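PDB 1QR4: protein (tenascin) from Gallus gallus, which is an extracellular matrix adhesion protein, represented here by two fibronectin type III domains from a segment that spans its heparin- and contactin-binding regions. Local coordinates for residues L25-P30 with D35-T40; M51-P54 with S59-L62; N163-S166 with E172-P175. All coordinates share one frame; numbering follows the deposited sequence.

Interaction 1 (L25-P30 with D35-T40); sequences LRWRRP and DRYRLT
The indole of Trp27 meets one face of the Tyr37 ring with its edge. CZ2 of Trp27 stands 4.3 Å above the Tyr37 plane, over its centre. The pair is an offset edge-to-face stack, with the indole five-membered ring and the phenol ring at 67° and their centroids 4.9 Å apart. The hydroxyl of Tyr37 lies at the edge of the indole, in its plane. There NE1 of Trp27 gives OH of Tyr37 a weak hydrogen bond of 3.3 Å. The Trp27 side chain holds CG between the backbone N and the carbonyl carbon (chi1 65°), a rotation that goes with NE1 being turned to the phenol. The same two rings are therefore joined twice, by a face and by the polar end of the phenol.

The side chains of Pro30 and Tyr37 come from opposite directions and meet obliquely, with CD of Pro30 3.8 Å from CZ of Tyr37. Arg29 passes the hydroxyl end with the start of its chain, CG being 3.6 Å from OH of Tyr37. The side chains of Arg29 and Tyr37 cross at about a right angle, with the guanidinium and ring planes also steeply turned.

Further along, Leu25 and Leu39 meet tip to tip, CD1 of Leu25 lying 3.6 Å from CD2 of Leu39. This extends the aromatic contact with a purely aliphatic one.

The two strands belong to the facing sheets of a fibronectin type III sandwich. The axes of 25-28 and 36-40 come within 11.8 Å and run at 138°, so no backbone pairing joins them, and side chains do most of the bridging. Strand 70-78 adds Ile73 against both leucines and Leu75 against Trp27. From strand 59-63, Phe60 touches Trp27 and Leu39. Ile53 of strand 48-53 packs on Tyr37 and Leu39.

Interaction 2 (M51-P54 with S59-L62); sequences MEIP and SFIL
Ile53 and Met51 approach the ring of Phe60 in two different ways. Ile53 lays its CD1 methyl over one face, 4.2 Å from the Phe60 ring centroid. The methyl sits 20° off the ring normal, displaced toward the rim, and this is a CH-pi contact. Its nearest ring atom is CG of Phe60, at 4.0 Å from CD1 of Ile53. As a whole the two side chains cross obliquely.

Met51 takes the far end of the ring. The Met51 side chain crosses that of Phe60 at about a right angle, and SD of Met51 lies 3.6 Å from CZ of Phe60. Measured to the ring centroid, the sulfur is at 4.9 Å and 71° off the normal, an oblique Met-aromatic contact. The methionine chain bends at its last torsion (chi3 82°), which brings the CE methyl back to the ring as well. CE of Met51 is 3.9 Å from CE2 of Phe60.

With CG anti to the backbone N, the Phe60 ring extends toward strand 48-53, where both partners meet it. The partner strands, 48-53 and 59-63, are each outermost in their own sheet, so the contact joins the two sheets along one flank of the sandwich. Leu39, on strand 36-42, touches both Ile53 and Phe60. Trp27 packs on Phe60 from strand 22-28.

Only side chains meet between the two segments, and all three are apolar. The contact is partly buried, with Ile53 inside and Met51 exposed. Dispersion and the exclusion of water probably account for most of its stability. The sulfur and the aromatic ring may add a modest polarisable term, but nothing here fixes direction as a hydrogen bond would.

Interaction 3 (N163-S166 with E172-P175); sequences NIIS and ESEP
Ile165 packs on Pro175 across the beta hairpin of strands 159-168 and 171-181, in the second fibronectin type III domain. These two residues and Ser173 have the most surface covered by the contact. Ile165 and Pro175 lie side by side and point the same way, with CG1 of Ile165 3.4 Å from CB of Pro175. The other branch of the isoleucine, CG2, lies 3.7 Å from CB of Glu172. Ile165 thus spans both ends of the 172-175 segment. Cut back to an alanine here, the side chain would lose CG1, CG2 and CD1, which is likely to leave CB of Pro175 and CB of Glu172 without this apolar partner.

Ser173 grips Ser166 twice. Its backbone N donates to O of Ser166 at 3.0 Å. Its side chain turns OG between the backbone N and the carbonyl carbon (chi1 62°), and OG accepts from N of Ser166, also at 3.0 Å. Ser166 OG is instead hydrogen-bonded to the carbonyl of Gly96, which ties the hairpin to the chain around Gly96, where Val95 and Pro98 also touch Ser166. Next to the paired serines, CA of Glu172 makes a CA-H...O contact of 3.1 Å with O of Ser166, and near the proline CA of Pro175 makes another with O of Ile164, with 132° at the hydrogen.

In the fold
Interactions 1 and 2 pack within the same sandwich, their centres 7 Å apart. Each joins the sheet holding strands 22-28 and 59-63 to the sheet holding strands 36-42 and 48-53. Within those sheets the contacts are tied by probable backbone hydrogen bonds, Leu39 N to Met51 O at 2.8 Å and Leu25 N to Phe60 O at 2.9 Å. Arg38, of the putative heparin-binding site, lies on segment 35-40 of interaction 1, and the Met51 side chain is about 7 Å from its side chain. Interaction 3 belongs to the other domain. Its centre is 33 Å from that of interaction 1 and 29 Å from that of interaction 2, and its nearest atoms are about 14 Å from interaction 2.

Interaction 1 (L25-P30 with D35-T40)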
loop_
_atom_site.group_PDB
_atom_site.type_symbol
_atom_site.label_atom_id
_atom_site.label_comp_id
_atom_site.label_asym_id
_atom_site.label_seq_id
_atom_site.Cartn_x
_atom_site.Cartn_y
_atom_site.Cartn_z
ATOM N N LEU A 25 3.208 -12.547 5.661
ATOM C CA LEU A 25 3.448 -13.903 5.196
ATOM C C LEU A 25 2.982 -14.984 6.164
ATOM O O LEU A 25 3.134 -14.864 7.391
ATOM C CB LEU A 25 4.937 -14.095 4.922
ATOM C CG LEU A 25 5.594 -13.100 3.969
ATOM C CD1 LEU A 25 7.098 -13.264 4.029
ATOM C CD2 LEU A 25 5.077 -13.301 2.567
ATOM N N ARG A 26 2.460 -16.068 5.589
ATOM C CA ARG A 26 1.986 -17.203 6.367
ATOM C C ARG A 26 2.246 -18.499 5.599
ATOM O O ARG A 26 2.115 -18.541 4.381
ATOM C CB ARG A 26 0.510 -17.037 6.691
ATOM C CG ARG A 26 0.020 -17.968 7.749
ATOM C CD ARG A 26 -1.308 -17.499 8.286
ATOM N NE ARG A 26 -1.907 -18.525 9.125
ATOM C CZ ARG A 26 -2.968 -19.240 8.778
ATOM N NH1 ARG A 26 -3.558 -19.032 7.600
ATOM N NH2 ARG A 26 -3.418 -20.184 9.596
ATOM N N TRP A 27 2.624 -19.547 6.330
ATOM C CA TRP A 27 2.939 -20.840 5.733
ATOM C C TRP A 27 2.836 -21.988 6.717
ATOM O O TRP A 27 2.649 -21.785 7.919
ATOM C CB TRP A 27 4.367 -20.828 5.219
ATOM C CG TRP A 27 5.340 -20.682 6.321
ATOM C CD1 TRP A 27 5.904 -21.679 7.051
ATOM C CD2 TRP A 27 5.848 -19.459 6.852
ATOM N NE1 TRP A 27 6.731 -21.158 8.012
ATOM C CE2 TRP A 27 6.714 -19.795 7.916
ATOM C CE3 TRP A 27 5.650 -18.107 6.538
ATOM C CZ2 TRP A 27 7.381 -18.835 8.671
ATOM C CZ3 TRP A 27 6.313 -17.146 7.292
ATOM C CH2 TRP A 27 7.169 -17.517 8.350
ATOM N N ARG A 28 3.018 -23.195 6.190
ATOM C CA ARG A 28 2.984 -24.385 7.012
ATOM C C ARG A 28 4.386 -24.803 7.375
ATOM O O ARG A 28 5.305 -24.696 6.566
ATOM C CB ARG A 28 2.285 -25.534 6.315
ATOM C CG ARG A 28 0.853 -25.680 6.715
ATOM C CD ARG A 28 0.432 -27.111 6.582
ATOM N NE ARG A 28 -1.002 -27.275 6.792
ATOM C CZ ARG A 28 -1.947 -26.643 6.094
ATOM N NH1 ARG A 28 -1.625 -25.779 5.127
ATOM N NH2 ARG A 28 -3.228 -26.894 6.355
ATOM N N ARG A 29 4.541 -25.269 8.606
ATOM C CA ARG A 29 5.828 -25.708 9.110
ATOM C C ARG A 29 6.172 -27.069 8.510
ATOM O O ARG A 29 5.275 -27.842 8.174
ATOM C CB ARG A 29 5.738 -25.830 10.624
ATOM C CG ARG A 29 6.956 -26.393 11.331
ATOM C CD ARG A 29 6.593 -26.654 12.794
ATOM N NE ARG A 29 7.707 -27.189 13.563
ATOM C CZ ARG A 29 8.206 -26.625 14.658
ATOM N NH1 ARG A 29 7.688 -25.495 15.133
ATOM N NH2 ARG A 29 9.251 -27.180 15.262
ATOM N N PRO A 30 7.474 -27.326 8.278
ATOM C CA PRO A 30 8.011 -28.574 7.727
ATOM C C PRO A 30 7.831 -29.731 8.718
ATOM O O PRO A 30 7.836 -29.534 9.931
ATOM C CB PRO A 30 9.491 -28.253 7.566
ATOM C CG PRO A 30 9.488 -26.790 7.285
ATOM C CD PRO A 30 8.516 -26.286 8.301
ATOM N N ASP A 35 16.588 -26.401 11.479
ATOM C CA ASP A 35 17.254 -25.327 12.213
ATOM C C ASP A 35 16.518 -24.000 12.317
ATOM O O ASP A 35 16.294 -23.471 13.407
ATOM C CB ASP A 35 18.614 -25.054 11.568
ATOM C CG ASP A 35 19.775 -25.494 12.425
ATOM O OD1 ASP A 35 19.576 -26.317 13.355
ATOM O OD2 ASP A 35 20.894 -25.007 12.149
ATOM N N ARG A 36 16.268 -23.420 11.152
ATOM C CA ARG A 36 15.596 -22.147 11.040
ATOM C C ARG A 36 15.116 -21.988 9.610
ATOM O O ARG A 36 15.205 -22.913 8.815
ATOM C CB ARG A 36 16.553 -21.021 11.417
ATOM C CG ARG A 36 17.893 -21.084 10.724
ATOM C CD ARG A 36 18.859 -20.109 11.379
ATOM N NE ARG A 36 20.248 -20.343 10.988
ATOM C CZ ARG A 36 21.179 -20.873 11.781
ATOM N NH1 ARG A 36 20.879 -21.232 13.028
ATOM N NH2 ARG A 36 22.411 -21.059 11.319
ATOM N N TYR A 37 14.532 -20.836 9.317
ATOM C CA TYR A 37 14.032 -20.542 7.989
ATOM C C TYR A 37 14.844 -19.396 7.423
ATOM O O TYR A 37 15.405 -18.606 8.168
ATOM C CB TYR A 37 12.584 -20.064 8.056
ATOM C CG TYR A 37 11.550 -21.075 8.491
ATOM C CD1 TYR A 37 10.925 -21.899 7.562
ATOM C CD2 TYR A 37 11.094 -21.108 9.805
ATOM C CE1 TYR A 37 9.860 -22.726 7.935
ATOM C CE2 TYR A 37 10.032 -21.925 10.179
ATOM C CZ TYR A 37 9.419 -22.728 9.238
ATOM O OH TYR A 37 8.352 -23.520 9.602
ATOM N N ARG A 38 14.915 -19.311 6.105
ATOM C CA ARG A 38 15.613 -18.221 5.462
ATOM C C ARG A 38 14.621 -17.685 4.455
ATOM O O ARG A 38 14.066 -18.431 3.657
ATOM C CB ARG A 38 16.875 -18.696 4.767
ATOM C CG ARG A 38 17.621 -17.584 4.070
ATOM C CD ARG A 38 18.721 -18.146 3.217
ATOM N NE ARG A 38 18.824 -17.433 1.950
ATOM C CZ ARG A 38 19.950 -17.287 1.257
ATOM N NH1 ARG A 38 21.091 -17.806 1.705
ATOM N NH2 ARG A 38 19.937 -16.600 0.120
ATOM N N LEU A 39 14.336 -16.396 4.554
ATOM C CA LEU A 39 13.387 -15.748 3.666
ATOM C C LEU A 39 14.155 -14.804 2.791
ATOM O O LEU A 39 14.916 -13.983 3.293
ATOM C CB LEU A 39 12.375 -14.950 4.485
ATOM C CG LEU A 39 11.376 -14.059 3.766
ATOM C CD1 LEU A 39 10.412 -14.915 3.026
ATOM C CD2 LEU A 39 10.631 -13.199 4.765
ATOM N N THR A 40 14.034 -14.982 1.483
ATOM C CA THR A 40 14.690 -14.086 0.540
ATOM C C THR A 40 13.578 -13.514 -0.314
ATOM O O THR A 40 12.538 -14.143 -0.500
ATOM C CB THR A 40 15.725 -14.803 -0.361
ATOM O OG1 THR A 40 15.105 -15.913 -1.013
ATOM C CG2 THR A 40 16.912 -15.307 0.452
#

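Interaction 2 (M51-P54 with S59-L62)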
loop_
_atom_site.group_PDB
_atom_site.type_symbol
_atom_site.label_atom_id
_atom_site.label_comp_id
_atom_site.label_asym_id
_atom_site.label_seq_id
_atom_site.Cartn_x
_atom_site.Cartn_y
_atom_site.Cartn_z
ATOM N N MET A 51 16.753 -12.853 5.491
ATOM C CA MET A 51 16.350 -12.802 6.881
ATOM C C MET A 51 16.187 -14.238 7.342
ATOM O O MET A 51 15.877 -15.123 6.553
ATOM C CB MET A 51 15.022 -12.047 7.053
ATOM C CG MET A 51 15.160 -10.531 7.062
ATOM S SD MET A 51 13.685 -9.673 7.640
ATOM C CE MET A 51 13.896 -9.793 9.395
ATOM N N GLU A 52 16.501 -14.473 8.605
ATOM C CA GLU A 52 16.352 -15.789 9.192
ATOM C C GLU A 52 15.157 -15.709 10.133
ATOM O O GLU A 52 15.017 -14.766 10.903
ATOM C CB GLU A 52 17.620 -16.203 9.935
ATOM C CG GLU A 52 18.850 -16.294 9.042
ATOM C CD GLU A 52 19.988 -17.069 9.686
ATOM O OE1 GLU A 52 20.490 -16.643 10.753
ATOM O OE2 GLU A 52 20.381 -18.114 9.121
ATOM N N ILE A 53 14.279 -16.694 10.043
ATOM C CA ILE A 53 13.080 -16.726 10.852
ATOM C C ILE A 53 13.119 -17.927 11.799
ATOM O O ILE A 53 13.508 -19.025 11.406
ATOM C CB ILE A 53 11.852 -16.728 9.917
ATOM C CG1 ILE A 53 11.949 -15.505 8.984
ATOM C CG2 ILE A 53 10.543 -16.715 10.715
ATOM C CD1 ILE A 53 10.917 -15.440 7.900
ATOM N N PRO A 54 12.768 -17.709 13.080
ATOM C CA PRO A 54 12.740 -18.713 14.149
ATOM C C PRO A 54 11.901 -19.920 13.775
ATOM O O PRO A 54 10.847 -19.769 13.172
ATOM C CB PRO A 54 12.063 -17.965 15.292
ATOM C CG PRO A 54 12.408 -16.553 15.039
ATOM C CD PRO A 54 12.225 -16.428 13.567
ATOM N N SER A 59 4.191 -17.357 10.634
ATOM C CA SER A 59 3.715 -16.047 10.217
ATOM C C SER A 59 4.833 -15.042 10.464
ATOM O O SER A 59 5.624 -15.198 11.400
ATOM C CB SER A 59 2.493 -15.662 11.045
ATOM O OG SER A 59 1.847 -14.543 10.479
ATOM N N PHE A 60 4.901 -14.018 9.625
ATOM C CA PHE A 60 5.935 -12.996 9.742
ATOM C C PHE A 60 5.539 -11.837 8.857
ATOM O O PHE A 60 5.145 -12.051 7.711
ATOM C CB PHE A 60 7.277 -13.569 9.278
ATOM C CG PHE A 60 8.332 -12.532 8.981
ATOM C CD1 PHE A 60 8.353 -11.866 7.758
ATOM C CD2 PHE A 60 9.316 -12.239 9.918
ATOM C CE1 PHE A 60 9.335 -10.923 7.475
ATOM C CE2 PHE A 60 10.303 -11.294 9.646
ATOM C CZ PHE A 60 10.312 -10.635 8.423
ATOM N N ILE A 61 5.626 -10.617 9.394
ATOM C CA ILE A 61 5.291 -9.408 8.629
ATOM C C ILE A 61 6.543 -8.861 7.972
ATOM O O ILE A 61 7.499 -8.461 8.641
ATOM C CB ILE A 61 4.697 -8.279 9.498
ATOM C CG1 ILE A 61 3.435 -8.749 10.222
ATOM C CG2 ILE A 61 4.342 -7.092 8.616
ATOM C CD1 ILE A 61 2.270 -8.960 9.316
ATOM N N LEU A 62 6.541 -8.884 6.652
ATOM C CA LEU A 62 7.665 -8.386 5.889
ATOM C C LEU A 62 7.546 -6.863 5.842
ATOM O O LEU A 62 6.487 -6.324 5.532
ATOM C CB LEU A 62 7.613 -8.992 4.497
ATOM C CG LEU A 62 8.843 -8.844 3.625
ATOM C CD1 LEU A 62 10.122 -9.078 4.417
ATOM C CD2 LEU A 62 8.697 -9.853 2.513
#

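Interaction 3 (N163-S166 with E172-P175)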
loop_
_atom_site.group_PDB
_atom_site.type_symbol
_atom_site.label_atom_id
_atom_site.label_comp_id
_atom_site.label_asym_id
_atom_site.label_seq_id
_atom_site.Cartn_x
_atom_site.Cartn_y
_atom_site.Cartn_z
ATOM N N ASN A 163 -11.378 13.292 0.873
ATOM C CA ASN A 163 -10.476 12.161 0.713
ATOM C C ASN A 163 -9.819 12.182 -0.656
ATOM O O ASN A 163 -10.432 12.566 -1.653
ATOM C CB ASN A 163 -11.261 10.865 0.850
ATOM C CG ASN A 163 -12.126 10.833 2.102
ATOM O OD1 ASN A 163 -13.353 10.926 2.028
ATOM N ND2 ASN A 163 -11.491 10.681 3.259
ATOM N N ILE A 164 -8.565 11.764 -0.694
ATOM C CA ILE A 164 -7.803 11.694 -1.935
ATOM C C ILE A 164 -7.141 10.315 -1.992
ATOM O O ILE A 164 -6.559 9.852 -1.003
ATOM C CB ILE A 164 -6.742 12.795 -2.004
ATOM C CG1 ILE A 164 -7.428 14.163 -1.920
ATOM C CG2 ILE A 164 -5.942 12.676 -3.301
ATOM C CD1 ILE A 164 -6.468 15.336 -1.866
ATOM N N ILE A 165 -7.265 9.649 -3.140
ATOM C CA ILE A 165 -6.713 8.309 -3.328
ATOM C C ILE A 165 -5.900 8.246 -4.599
ATOM O O ILE A 165 -6.279 8.861 -5.592
ATOM C CB ILE A 165 -7.861 7.291 -3.457
ATOM C CG1 ILE A 165 -8.493 7.034 -2.100
ATOM C CG2 ILE A 165 -7.385 5.993 -4.052
ATOM C CD1 ILE A 165 -9.731 6.168 -2.160
ATOM N N SER A 166 -4.777 7.528 -4.564
ATOM C CA SER A 166 -3.933 7.347 -5.755
ATOM C C SER A 166 -4.435 6.126 -6.518
ATOM O O SER A 166 -4.879 5.140 -5.909
ATOM C CB SER A 166 -2.485 7.067 -5.384
ATOM O OG SER A 166 -1.947 8.105 -4.609
ATOM N N GLU A 172 -5.792 0.990 -6.165
ATOM C CA GLU A 172 -6.082 2.261 -5.537
ATOM C C GLU A 172 -5.647 2.216 -4.087
ATOM O O GLU A 172 -6.099 1.380 -3.302
ATOM C CB GLU A 172 -7.550 2.618 -5.665
ATOM C CG GLU A 172 -8.482 1.736 -4.918
ATOM C CD GLU A 172 -9.912 2.166 -5.114
ATOM O OE1 GLU A 172 -10.202 2.836 -6.130
ATOM O OE2 GLU A 172 -10.750 1.840 -4.250
ATOM N N SER A 173 -4.763 3.139 -3.742
ATOM C CA SER A 173 -4.202 3.217 -2.412
ATOM C C SER A 173 -5.159 3.559 -1.285
ATOM O O SER A 173 -6.384 3.587 -1.440
ATOM C CB SER A 173 -3.074 4.240 -2.408
ATOM O OG SER A 173 -3.565 5.520 -2.747
ATOM N N GLU A 174 -4.554 3.707 -0.111
ATOM C CA GLU A 174 -5.255 4.111 1.091
ATOM C C GLU A 174 -5.450 5.622 0.935
ATOM O O GLU A 174 -4.577 6.327 0.414
ATOM C CB GLU A 174 -4.411 3.784 2.318
ATOM C CG GLU A 174 -4.580 2.357 2.739
ATOM C CD GLU A 174 -6.038 2.027 2.967
ATOM O OE1 GLU A 174 -6.608 2.535 3.958
ATOM O OE2 GLU A 174 -6.634 1.295 2.145
ATOM N N PRO A 175 -6.617 6.135 1.329
ATOM C CA PRO A 175 -6.877 7.568 1.200
ATOM C C PRO A 175 -6.324 8.365 2.357
ATOM O O PRO A 175 -5.997 7.805 3.413
ATOM C CB PRO A 175 -8.390 7.622 1.242
ATOM C CG PRO A 175 -8.696 6.585 2.278
ATOM C CD PRO A 175 -7.773 5.438 1.923
#